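Local coordinates for TIGR00725 family protein (Thermotoga maritima, PDB 1RCU) that is of unknown function but belongs to SLOG cluster 4, whose Rossmann-like relatives probably bind nucleotide-related ligands, at residues R149-G152 and G153-R157; L162-G165 and K166-D169. One frame throughout, in Å; residues are numbered along the deposited sequence.

Contact 1 (R149-G152 and G153-R157); sequences RGTG and GWTDR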
loop_
_atom_site.group_PDB
_atom_site.type_symbol
_atom_site.label_atom_id
_atom_site.label_comp_id
_atom_site.label_asym_id
_atom_site.label_seq_id
_atom_site.Cartn_x
_atom_site.Cartn_y
_atom_site.Cartn_z
ATOM N N ARG A 149 -15.058 -15.078 -23.183
ATOM C CA ARG A 149 -14.882 -16.520 -23.318
ATOM C C ARG A 149 -14.165 -16.990 -24.573
ATOM O O ARG A 149 -14.108 -16.289 -25.578
ATOM C CB ARG A 149 -16.252 -17.191 -23.226
ATOM C CG ARG A 149 -17.033 -16.682 -22.050
ATOM C CD ARG A 149 -16.390 -17.085 -20.749
ATOM N NE ARG A 149 -17.100 -18.245 -20.237
ATOM C CZ ARG A 149 -16.838 -19.495 -20.587
ATOM N NH1 ARG A 149 -15.864 -19.767 -21.439
ATOM N NH2 ARG A 149 -17.596 -20.453 -20.112
ATOM N N GLY A 150 -13.627 -18.202 -24.497
ATOM C CA GLY A 150 -12.926 -18.765 -25.628
ATOM C C GLY A 150 -11.482 -18.324 -25.654
ATOM O O GLY A 150 -10.687 -18.864 -26.408
ATOM N N THR A 151 -11.126 -17.362 -24.810
ATOM C CA THR A 151 -9.764 -16.840 -24.767
ATOM C C THR A 151 -8.863 -17.603 -23.798
ATOM O O THR A 151 -7.712 -17.221 -23.569
ATOM C CB THR A 151 -9.765 -15.351 -24.381
ATOM O OG1 THR A 151 -10.297 -15.194 -23.054
ATOM C CG2 THR A 151 -10.613 -14.553 -25.372
ATOM N N GLY A 152 -9.402 -18.672 -23.220
ATOM C CA GLY A 152 -8.636 -19.501 -22.307
ATOM C C GLY A 152 -8.183 -18.917 -20.974
ATOM O O GLY A 152 -8.671 -17.866 -20.529
ATOM N N GLY A 153 -7.244 -19.625 -20.335
ATOM C CA GLY A 153 -6.697 -19.211 -19.054
ATOM C C GLY A 153 -7.743 -19.187 -17.957
ATOM O O GLY A 153 -8.640 -20.022 -17.938
ATOM N N TRP A 154 -7.645 -18.228 -17.044
ATOM C CA TRP A 154 -8.616 -18.134 -15.970
ATOM C C TRP A 154 -9.951 -17.530 -16.396
ATOM O O TRP A 154 -10.963 -17.691 -15.700
ATOM C CB TRP A 154 -8.025 -17.331 -14.815
ATOM C CG TRP A 154 -7.369 -18.177 -13.791
ATOM C CD1 TRP A 154 -6.035 -18.373 -13.621
ATOM C CD2 TRP A 154 -8.022 -18.933 -12.782
ATOM N NE1 TRP A 154 -5.807 -19.204 -12.555
ATOM C CE2 TRP A 154 -7.016 -19.563 -12.017
ATOM C CE3 TRP A 154 -9.368 -19.140 -12.442
ATOM C CZ2 TRP A 154 -7.316 -20.396 -10.924
ATOM C CZ3 TRP A 154 -9.665 -19.967 -11.362
ATOM C CH2 TRP A 154 -8.642 -20.582 -10.615
ATOM N N THR A 155 -9.970 -16.845 -17.540
ATOM C CA THR A 155 -11.212 -16.230 -18.000
ATOM C C THR A 155 -12.229 -17.325 -18.268
ATOM O O THR A 155 -13.412 -17.173 -17.982
ATOM C CB THR A 155 -10.988 -15.373 -19.260
ATOM O OG1 THR A 155 -10.045 -14.332 -18.961
ATOM C CG2 THR A 155 -12.284 -14.728 -19.716
ATOM N N ASP A 156 -11.757 -18.448 -18.794
ATOM C CA ASP A 156 -12.644 -19.570 -19.072
ATOM C C ASP A 156 -12.753 -20.472 -17.852
ATOM O O ASP A 156 -13.835 -20.949 -17.512
ATOM C CB ASP A 156 -12.136 -20.371 -20.280
ATOM C CG ASP A 156 -12.493 -19.721 -21.615
ATOM O OD1 ASP A 156 -11.768 -19.951 -22.605
ATOM O OD2 ASP A 156 -13.510 -18.991 -21.690
ATOM N N ARG A 157 -11.632 -20.691 -17.181
ATOM C CA ARG A 157 -11.614 -21.551 -16.005
ATOM C C ARG A 157 -12.568 -21.076 -14.887
ATOM O O ARG A 157 -13.242 -21.897 -14.266
ATOM C CB ARG A 157 -10.175 -21.660 -15.467
ATOM C CG ARG A 157 -10.006 -22.717 -14.382
ATOM C CD ARG A 157 -8.566 -22.882 -13.916
ATOM N NE ARG A 157 -7.669 -23.253 -15.004
ATOM C CZ ARG A 157 -6.795 -22.425 -15.564
ATOM N NH1 ARG A 157 -6.692 -21.179 -15.134
ATOM N NH2 ARG A 157 -6.033 -22.836 -16.566
#
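D156 turns its carboxylate back onto the loop from R149 to G152 because CG stands anti to its own carbonyl carbon, beside the backbone N (chi1 -80°), while the R149 chain bends at chi2 and chi3 and brings its guanidinium round to the same acid. NH1 of R149 forms a salt bridge with D156 OD2; its modelled length of 2.5 Å is doubtfully short. OD2 meets the guanidinium at its edge, yet the two flat groups are turned 63° apart. On its syn side, OD2 also takes the backbone N-H of G150, 2.9 Å from N. The loop also grips the other oxygen: G152 N lies 2.8 Å from D156 OD1 and approaches from above the carboxylate plane, with a weak second bond from G150 N. The loop, which leaves the C-terminal end of strand 145-148, wraps round this aspartate of the following helix; it is the strand-to-helix connection of a Rossmann-like parallel alpha/beta fold. An alanine in place of D156 would probably leave the amides of G150 and G152 without these acceptors and R149 without its countercharge, setting the loop free to shift. A weak bond from T155 N to G152 O, 3.4 Å, adds a backbone link between the loop and helix 153-157. G150 and G152, whose amides face D156, have positive phi, which favours glycine. Deeper in, T151 OG1 lies 3.9 Å from T155 CB; the two hydroxyls are anchored, T151 on L148 O and G126 N, T155 on G126 O and S124 OG. R149 NE bonds Q178 OE1 of strand 176-179.

Contact 2 (L162-G165 and K166-D169); sequences LIDG and KYLD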
loop_
_atom_site.group_PDB
_atom_site.type_symbol
_atom_site.label_atom_id
_atom_site.label_comp_id
_atom_site.label_asym_id
_atom_site.label_seq_id
_atom_site.Cartn_x
_atom_site.Cartn_y
_atom_site.Cartn_z
ATOM N N LEU A 162 -19.095 -20.688 -11.027
ATOM C CA LEU A 162 -20.027 -19.606 -10.743
ATOM C C LEU A 162 -21.245 -20.103 -9.984
ATOM O O LEU A 162 -21.804 -21.153 -10.287
ATOM C CB LEU A 162 -20.466 -18.943 -12.043
ATOM C CG LEU A 162 -19.374 -18.243 -12.842
ATOM C CD1 LEU A 162 -19.917 -17.912 -14.212
ATOM C CD2 LEU A 162 -18.919 -16.987 -12.132
ATOM N N ILE A 163 -21.646 -19.332 -8.990
ATOM C CA ILE A 163 -22.798 -19.671 -8.181
ATOM C C ILE A 163 -23.969 -19.083 -8.972
ATOM O O ILE A 163 -23.927 -17.921 -9.354
ATOM C CB ILE A 163 -22.642 -19.030 -6.774
ATOM C CG1 ILE A 163 -21.361 -19.558 -6.096
ATOM C CG2 ILE A 163 -23.877 -19.296 -5.929
ATOM C CD1 ILE A 163 -20.863 -18.727 -4.908
ATOM N N ASP A 164 -24.980 -19.901 -9.257
ATOM C CA ASP A 164 -26.148 -19.464 -10.024
ATOM C C ASP A 164 -25.769 -18.903 -11.386
ATOM O O ASP A 164 -26.448 -18.014 -11.901
ATOM C CB ASP A 164 -26.905 -18.389 -9.260
ATOM C CG ASP A 164 -27.397 -18.871 -7.927
ATOM O OD1 ASP A 164 -28.174 -19.849 -7.912
ATOM O OD2 ASP A 164 -27.010 -18.280 -6.898
ATOM N N GLY A 165 -24.688 -19.425 -11.959
ATOM C CA GLY A 165 -24.211 -18.962 -13.252
ATOM C C GLY A 165 -23.837 -17.481 -13.319
ATOM O O GLY A 165 -23.664 -16.936 -14.412
ATOM N N LYS A 166 -23.674 -16.818 -12.179
ATOM C CA LYS A 166 -23.362 -15.394 -12.217
ATOM C C LYS A 166 -22.448 -14.871 -11.118
ATOM O O LYS A 166 -21.826 -13.823 -11.278
ATOM C CB LYS A 166 -24.665 -14.572 -12.152
ATOM C CG LYS A 166 -25.672 -14.828 -13.264
ATOM C CD LYS A 166 -26.963 -14.028 -13.062
ATOM C CE LYS A 166 -27.717 -14.463 -11.820
ATOM N NZ LYS A 166 -28.238 -15.873 -11.912
ATOM N N TYR A 167 -22.361 -15.590 -10.007
ATOM C CA TYR A 167 -21.586 -15.089 -8.877
ATOM C C TYR A 167 -20.341 -15.834 -8.406
ATOM O O TYR A 167 -20.199 -17.034 -8.641
ATOM C CB TYR A 167 -22.538 -14.868 -7.691
ATOM C CG TYR A 167 -23.765 -14.068 -8.057
ATOM C CD1 TYR A 167 -23.696 -12.691 -8.246
ATOM C CD2 TYR A 167 -24.990 -14.702 -8.267
ATOM C CE1 TYR A 167 -24.820 -11.959 -8.649
ATOM C CE2 TYR A 167 -26.116 -13.988 -8.656
ATOM C CZ TYR A 167 -26.030 -12.625 -8.851
ATOM O OH TYR A 167 -27.150 -11.946 -9.288
ATOM N N LEU A 168 -19.453 -15.090 -7.737
ATOM C CA LEU A 168 -18.206 -15.637 -7.216
ATOM C C LEU A 168 -18.173 -15.923 -5.714
ATOM O O LEU A 168 -17.147 -16.385 -5.207
ATOM C CB LEU A 168 -17.024 -14.740 -7.584
ATOM C CG LEU A 168 -16.108 -15.144 -8.756
ATOM C CD1 LEU A 168 -16.555 -16.451 -9.349
ATOM C CD2 LEU A 168 -16.077 -14.052 -9.811
ATOM N N ASP A 169 -19.267 -15.621 -5.006
ATOM C CA ASP A 169 -19.411 -15.914 -3.563
ATOM C C ASP A 169 -20.855 -15.688 -3.110
ATOM O O ASP A 169 -21.613 -14.963 -3.760
ATOM C CB ASP A 169 -18.404 -15.134 -2.689
ATOM C CG ASP A 169 -18.914 -13.778 -2.201
ATOM O OD1 ASP A 169 -18.235 -13.191 -1.325
ATOM O OD2 ASP A 169 -19.946 -13.277 -2.685
#
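I163 and Y167 pair through their backbones across a tight turn, I163 N to Y167 O at 2.7 Å and nearly straight, Y167 N returning to I163 O at 2.9 Å in the carbonyl plane. The same I163 O takes a second N-H, from K166 at 3.0 Å, which comes from above that plane; two successive residues, K166 and Y167, lie opposite the single I163, a classic beta bulge. A type II turn from L162 to G165 closes the loop, with D164 and G165 both at positive phi. The tightly packed part is formed by the bridge and its flanks: L162 CD2 meets L168 CD1 at 3.7 Å, the branches crossing obliquely, and the I163 chain, extended at chi2 (163°), carries CD1 against the D169 backbone, 3.4 Å from CA. The turn itself is looser and faces solvent: K166 curls at chi3 and chi4 to set NZ 2.8 Å from D164 O, and D164 CB lies at the edge of the Y167 ring, 4.3 Å from CD2. The D164 carboxylate is salt-bridged to R172. Beneath this loop, L162 and L168 rest on I176 of strand 176-179, while L168 and Y167 reach Y139 of helix 129-140, whose hydroxyl holds D169 OD2.

Contacts 1 and 2 follow one another along the connection from strand 145-148 to strand 176-179; contact 1 opens it directly after the strand and contact 2 comes later in its loop. Their centres are 16 Å apart and their nearest atoms about 7 Å, so within one chain they do not touch. Strand 176-179 links them, since Q178, the partner of R149, also packs on L162. Between subunits they do meet. W154 NE1 of contact 1 bonds L168 O of the second subunit, and R157 packs on I163 there, so helix 153-157 docks on the partner's 162-169 loop. D169 OD1 likewise bonds the I129 amide of the second subunit. The glycines G126 and G127 beside contact 1 are consistent with the ligand-binding motif of SLOG relatives.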